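Side-chain contacts in Serine/threonine-protein kinase pknE (Mycobacterium tuberculosis, PDB 2H34), which transfers phosphate from ATP to serine and threonine residues of proteins and probably helps the tubercle bacillus survive in its host: residues S68-L71 and S72-P75; A149-A153 and G154-R158. All coordinates share one frame; numbering follows the deposited sequence.

Contact 1. Residues S68-L71 and S72-P75; sequences SETL and SSDP
Between Leu71 and Ser73 the backbone makes an inverse gamma turn centred on Ser72, closed by a weak bond from Ser73 N to Leu71 O at 3.2 Å with an N-H...O angle of only 126°. Thr70, just before it, has a positive phi. Ser73 adds the main side-chain link: its hydroxyl OG reaches back to Thr70 O at 3.1 Å, coming from above the carbonyl plane, 42° out of it. The torsion explains the reach, for with chi1 at -52° OG lies beside its own backbone N and faces the preceding residues. A serine suits this place because its short hydroxyl can bind a carbonyl three residues back. The methyl CG2 of Thr70 lies alongside the same hydroxyl. Leu71 turns most of its chain from the following residues, and its side chain touches Phe77 of helix 75-88. Ser72 also touches Phe77, as well as Leu109 of strand 108-114. Asp74 then uses OD1 for Val76 N and OD2 for Phe77 N, two amides of the first helical turn, while Pro75, having no amide hydrogen, fits the start of a helix. The stretch is the loop joining strand 60-66 to helix 75-88, helix C of the protein-kinase N-lobe, ending in an aspartate N-cap.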
ATOM      1  N   SER A  68      16.496  -1.029 -13.164  1.00 95.51           N
ATOM      2  CA  SER A  68      17.362  -0.245 -14.081  1.00 95.63           C
ATOM      3  C   SER A  68      18.862  -0.176 -13.767  1.00 95.63           C
ATOM      4  O   SER A  68      19.317  -0.470 -12.658  1.00 95.63           O
ATOM      5  CB  SER A  68      16.848   1.178 -14.164  1.00 95.61           C
ATOM      6  OG  SER A  68      17.449   1.875 -15.244  1.00 95.79           O
ATOM      7  N   GLU A  69      19.448   0.055 -14.613  1.00 98.14           N
ATOM      8  CA  GLU A  69      20.894   0.362 -14.700  1.00 98.29           C
ATOM      9  C   GLU A  69      21.787  -0.756 -14.137  1.00 98.25           C
ATOM     10  O   GLU A  69      22.997  -0.553 -13.833  1.00 98.26           O
ATOM     11  CB  GLU A  69      21.161   1.703 -13.994  1.00 98.30           C
ATOM     12  CG  GLU A  69      22.627   2.141 -13.878  1.00 98.42           C
ATOM     13  CD  GLU A  69      23.404   2.113 -15.189  1.00 98.73           C
ATOM     14  OE1 GLU A  69      22.904   2.660 -16.196  1.00 99.09           O
ATOM     15  OE2 GLU A  69      24.524   1.556 -15.205  1.00 98.75           O
ATOM     16  N   THR A  70      21.186  -1.950 -14.017  1.00 98.07           N
ATOM     17  CA  THR A  70      21.918  -3.143 -13.542  1.00 97.88           C
ATOM     18  C   THR A  70      22.640  -2.848 -12.219  1.00 97.69           C
ATOM     19  O   THR A  70      23.870  -2.944 -12.137  1.00 97.48           O
ATOM     20  CB  THR A  70      22.905  -3.664 -14.637  1.00 97.89           C
ATOM     21  OG1 THR A  70      22.227  -3.725 -15.897  1.00 98.02           O
ATOM     22  CG2 THR A  70      23.436  -5.051 -14.270  1.00 97.79           C
ATOM     23  N   LEU A  71      21.854  -2.476 -11.207  1.00 97.40           N
ATOM     24  CA  LEU A  71      22.379  -2.242  -9.862  1.00 97.05           C
ATOM     25  C   LEU A  71      22.659  -3.574  -9.171  1.00 96.89           C
ATOM     26  O   LEU A  71      23.578  -3.683  -8.350  1.00 96.88           O
ATOM     27  CB  LEU A  71      21.422  -1.377  -9.026  1.00 96.95           C
ATOM     28  CG  LEU A  71      20.207  -2.001  -8.327  1.00 96.60           C
ATOM     29  CD1 LEU A  71      19.888  -1.238  -7.050  1.00 96.04           C
ATOM     30  CD2 LEU A  71      18.994  -2.048  -9.257  1.00 96.69           C
ATOM     31  N   SER A  72      21.872  -4.587  -9.532  1.00 96.48           N
ATOM     32  CA  SER A  72      22.028  -5.926  -8.982  1.00 96.11           C
ATOM     33  C   SER A  72      22.977  -6.795  -9.807  1.00 95.80           C
ATOM     34  O   SER A  72      22.680  -7.958 -10.090  1.00 95.72           O
ATOM     35  CB  SER A  72      20.675  -6.609  -8.864  1.00 96.12           C
ATOM     36  OG  SER A  72      20.288  -7.148 -10.112  1.00 96.34           O
ATOM     37  N   SER A  73      24.111  -6.226 -10.202  1.00 95.42           N
ATOM     38  CA  SER A  73      25.245  -7.037 -10.608  1.00 95.06           C
ATOM     39  C   SER A  73      25.691  -7.752  -9.340  1.00 94.73           C
ATOM     40  O   SER A  73      26.231  -8.857  -9.381  1.00 94.78           O
ATOM     41  CB  SER A  73      26.367  -6.158 -11.162  1.00 95.15           C
ATOM     42  OG  SER A  73      25.878  -5.291 -12.170  1.00 95.29           O
ATOM     43  N   ASP A  74      25.430  -7.091  -8.213  1.00 94.22           N
ATOM     44  CA  ASP A  74      25.598  -7.645  -6.878  1.00 93.78           C
ATOM     45  C   ASP A  74      24.568  -8.752  -6.615  1.00 93.44           C
ATOM     46  O   ASP A  74      23.375  -8.551  -6.847  1.00 93.42           O
ATOM     47  CB  ASP A  74      25.455  -6.516  -5.853  1.00 93.74           C
ATOM     48  CG  ASP A  74      24.976  -7.002  -4.504  1.00 93.75           C
ATOM     49  OD1 ASP A  74      25.742  -7.712  -3.818  1.00 93.71           O
ATOM     50  OD2 ASP A  74      23.836  -6.658  -4.128  1.00 93.67           O
ATOM     51  N   PRO A  75      25.028  -9.923  -6.129  1.00 93.10           N
ATOM     52  CA  PRO A  75      24.134 -11.062  -5.888  1.00 92.74           C
ATOM     53  C   PRO A  75      23.138 -10.839  -4.745  1.00 92.43           C
ATOM     54  O   PRO A  75      22.116 -11.528  -4.683  1.00 92.50           O
ATOM     55  CB  PRO A  75      25.097 -12.208  -5.537  1.00 92.80           C
ATOM     56  CG  PRO A  75      26.463 -11.730  -5.934  1.00 92.83           C
ATOM     57  CD  PRO A  75      26.425 -10.248  -5.787  1.00 93.01           C
TER

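Contact 2. Residues A149-A153 and G154-R158; sequences AAHAA and GATHR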
ATOM      1  N   ALA A 149      -2.815 -11.250   2.680  1.00 67.61           N
ATOM      2  CA  ALA A 149      -2.328 -12.273   1.763  1.00 67.94           C
ATOM      3  C   ALA A 149      -0.807 -12.211   1.675  1.00 68.39           C
ATOM      4  O   ALA A 149      -0.133 -13.247   1.678  1.00 68.44           O
ATOM      5  CB  ALA A 149      -2.947 -12.096   0.397  1.00 67.14           C
ATOM      6  N   ALA A 150      -0.276 -10.991   1.603  1.00 68.68           N
ATOM      7  CA  ALA A 150       1.153 -10.801   1.493  1.00 69.36           C
ATOM      8  C   ALA A 150       1.843 -11.424   2.713  1.00 69.78           C
ATOM      9  O   ALA A 150       2.663 -12.347   2.572  1.00 69.52           O
ATOM     10  CB  ALA A 150       1.483  -9.332   1.353  1.00 69.19           C
ATOM     11  N   HIS A 151       1.455 -10.955   3.904  1.00 70.25           N
ATOM     12  CA  HIS A 151       1.939 -11.514   5.163  1.00 70.58           C
ATOM     13  C   HIS A 151       1.912 -13.050   5.176  1.00 70.89           C
ATOM     14  O   HIS A 151       2.881 -13.699   5.567  1.00 71.29           O
ATOM     15  CB  HIS A 151       1.132 -10.969   6.338  1.00 70.27           C
ATOM     16  CG  HIS A 151       1.629 -11.444   7.666  1.00 71.03           C
ATOM     17  ND1 HIS A 151       2.747 -10.912   8.274  1.00 71.58           N
ATOM     18  CD2 HIS A 151       1.193 -12.432   8.482  1.00 70.91           C
ATOM     19  CE1 HIS A 151       2.968 -11.541   9.413  1.00 70.25           C
ATOM     20  NE2 HIS A 151       2.038 -12.466   9.564  1.00 70.49           N
ATOM     21  N   ALA A 152       0.806 -13.621   4.724  1.00 71.09           N
ATOM     22  CA  ALA A 152       0.616 -15.059   4.765  1.00 71.50           C
ATOM     23  C   ALA A 152       1.587 -15.855   3.874  1.00 71.95           C
ATOM     24  O   ALA A 152       1.880 -17.013   4.165  1.00 71.87           O
ATOM     25  CB  ALA A 152      -0.827 -15.398   4.437  1.00 71.26           C
ATOM     26  N   ALA A 153       2.078 -15.250   2.792  1.00 72.55           N
ATOM     27  CA  ALA A 153       3.048 -15.928   1.925  1.00 72.89           C
ATOM     28  C   ALA A 153       4.478 -15.550   2.302  1.00 73.49           C
ATOM     29  O   ALA A 153       5.435 -15.935   1.619  1.00 73.82           O
ATOM     30  CB  ALA A 153       2.783 -15.617   0.470  1.00 72.76           C
ATOM     31  N   GLY A 154       4.622 -14.790   3.386  1.00 73.76           N
ATOM     32  CA  GLY A 154       5.935 -14.476   3.929  1.00 74.35           C
ATOM     33  C   GLY A 154       6.613 -13.353   3.183  1.00 74.81           C
ATOM     34  O   GLY A 154       7.833 -13.360   3.000  1.00 75.05           O
ATOM     35  N   ALA A 155       5.804 -12.393   2.749  1.00 75.30           N
ATOM     36  CA  ALA A 155       6.281 -11.174   2.119  1.00 75.74           C
ATOM     37  C   ALA A 155       5.597  -9.981   2.780  1.00 76.38           C
ATOM     38  O   ALA A 155       4.947  -9.181   2.112  1.00 76.56           O
ATOM     39  CB  ALA A 155       5.998 -11.206   0.635  1.00 75.26           C
ATOM     40  N   THR A 156       5.742  -9.876   4.101  1.00 77.24           N
ATOM     41  CA  THR A 156       5.101  -8.810   4.878  1.00 77.92           C
ATOM     42  C   THR A 156       5.579  -7.414   4.468  1.00 78.52           C
ATOM     43  O   THR A 156       6.778  -7.128   4.462  1.00 78.47           O
ATOM     44  CB  THR A 156       5.312  -8.997   6.405  1.00 77.82           C
ATOM     45  OG1 THR A 156       5.194 -10.381   6.737  1.00 78.48           O
ATOM     46  CG2 THR A 156       4.285  -8.208   7.203  1.00 76.86           C
ATOM     47  N   HIS A 157       4.620  -6.559   4.127  1.00 79.46           N
ATOM     48  CA  HIS A 157       4.874  -5.146   3.869  1.00 80.19           C
ATOM     49  C   HIS A 157       5.040  -4.423   5.173  1.00 80.72           C
ATOM     50  O   HIS A 157       4.184  -4.517   6.046  1.00 81.03           O
ATOM     51  CB  HIS A 157       3.702  -4.530   3.114  1.00 79.94           C
ATOM     52  CG  HIS A 157       3.668  -4.904   1.670  1.00 80.19           C
ATOM     53  ND1 HIS A 157       3.526  -3.972   0.665  1.00 80.46           N
ATOM     54  CD2 HIS A 157       3.796  -6.105   1.060  1.00 80.12           C
ATOM     55  CE1 HIS A 157       3.545  -4.590  -0.503  1.00 81.53           C
ATOM     56  NE2 HIS A 157       3.704  -5.885  -0.291  1.00 80.62           N
ATOM     57  N   ARG A 158       6.136  -3.687   5.302  1.00 81.58           N
ATOM     58  CA  ARG A 158       6.361  -2.865   6.490  1.00 82.00           C
ATOM     59  C   ARG A 158       5.378  -1.699   6.645  1.00 81.83           C
ATOM     60  O   ARG A 158       5.388  -1.038   7.685  1.00 82.03           O
ATOM     61  CB  ARG A 158       7.796  -2.338   6.514  1.00 82.18           C
ATOM     62  CG  ARG A 158       8.759  -3.232   7.264  1.00 83.62           C
ATOM     63  CD  ARG A 158      10.166  -2.654   7.230  1.00 86.62           C
ATOM     64  NE  ARG A 158      11.182  -3.695   7.373  1.00 88.07           N
ATOM     65  CZ  ARG A 158      12.294  -3.766   6.648  1.00 88.60           C
ATOM     66  NH1 ARG A 158      12.546  -2.851   5.712  1.00 89.66           N
ATOM     67  NH2 ARG A 158      13.149  -4.760   6.847  1.00 88.46           N
TER
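His151 ND1 and Thr156 OG1 lie 2.9 Å apart in a hydrogen bond for which either group could be the donor. The two side chains run side by side in the same direction. CG of the histidine stands anti to its backbone N (chi1 -177°), which carries the imidazole alongside the threonine; there the methyl CG2 meets the ring at its edge, in plane, while OG1 approaches obliquely. Threonine suits the place because one branch bonds the imidazole as the other packs beside it. Two backbone bonds fold the chain back over the helix end. Ala155 N reaches Ala150 O at 3.1 Å with an N-H...O angle of 162°, and Gly154 N reaches His151 O at 3.0 Å. Together with the positive phi of Gly154 they make a Schellman motif, which ends helix 133-152, the alphaE helix of the kinase C-lobe. Glycine suits this place because a positive phi by itself favours it. Ala150 O is gripped twice, for Ala153 N also bonds it, at 3.0 Å, from the face opposite Ala155 N. Farther out, the small side chain of buried Ala150 lets the returning chain come close: its CB lies 3.5 Å from Ala155 O and 4.0 Å from CD2 of the His157 imidazole, which it meets obliquely. His157 and Arg158 begin the His-Arg-Asp sequence of the catalytic loop, completed by Asp159, the predicted proton acceptor. Ala149 touches Glu93 and Ala153 touches Leu91, both in the loop after helix 75-88.

In the fold
Contact 1 and contact 2 both sit at junctions between regular elements, one leading into helix 75-88 of the N-lobe and the other leading out of helix 133-152 of the C-lobe. Their centres are 25 Å apart and their nearest atoms about 15 Å, so they do not touch. Contact 1 lies near the predicted ATP-binding loop, the side chain of Leu71 about 5 Å from that of Met47. In contact 2 the side chain of His157 is about 5 Å from that of Asp159, the predicted proton acceptor, and that of His151 about 4 Å from a bound sodium ion. Lys65, another predicted ATP-binding residue, has its side chain about 9 Å from those of both Leu71 and His157.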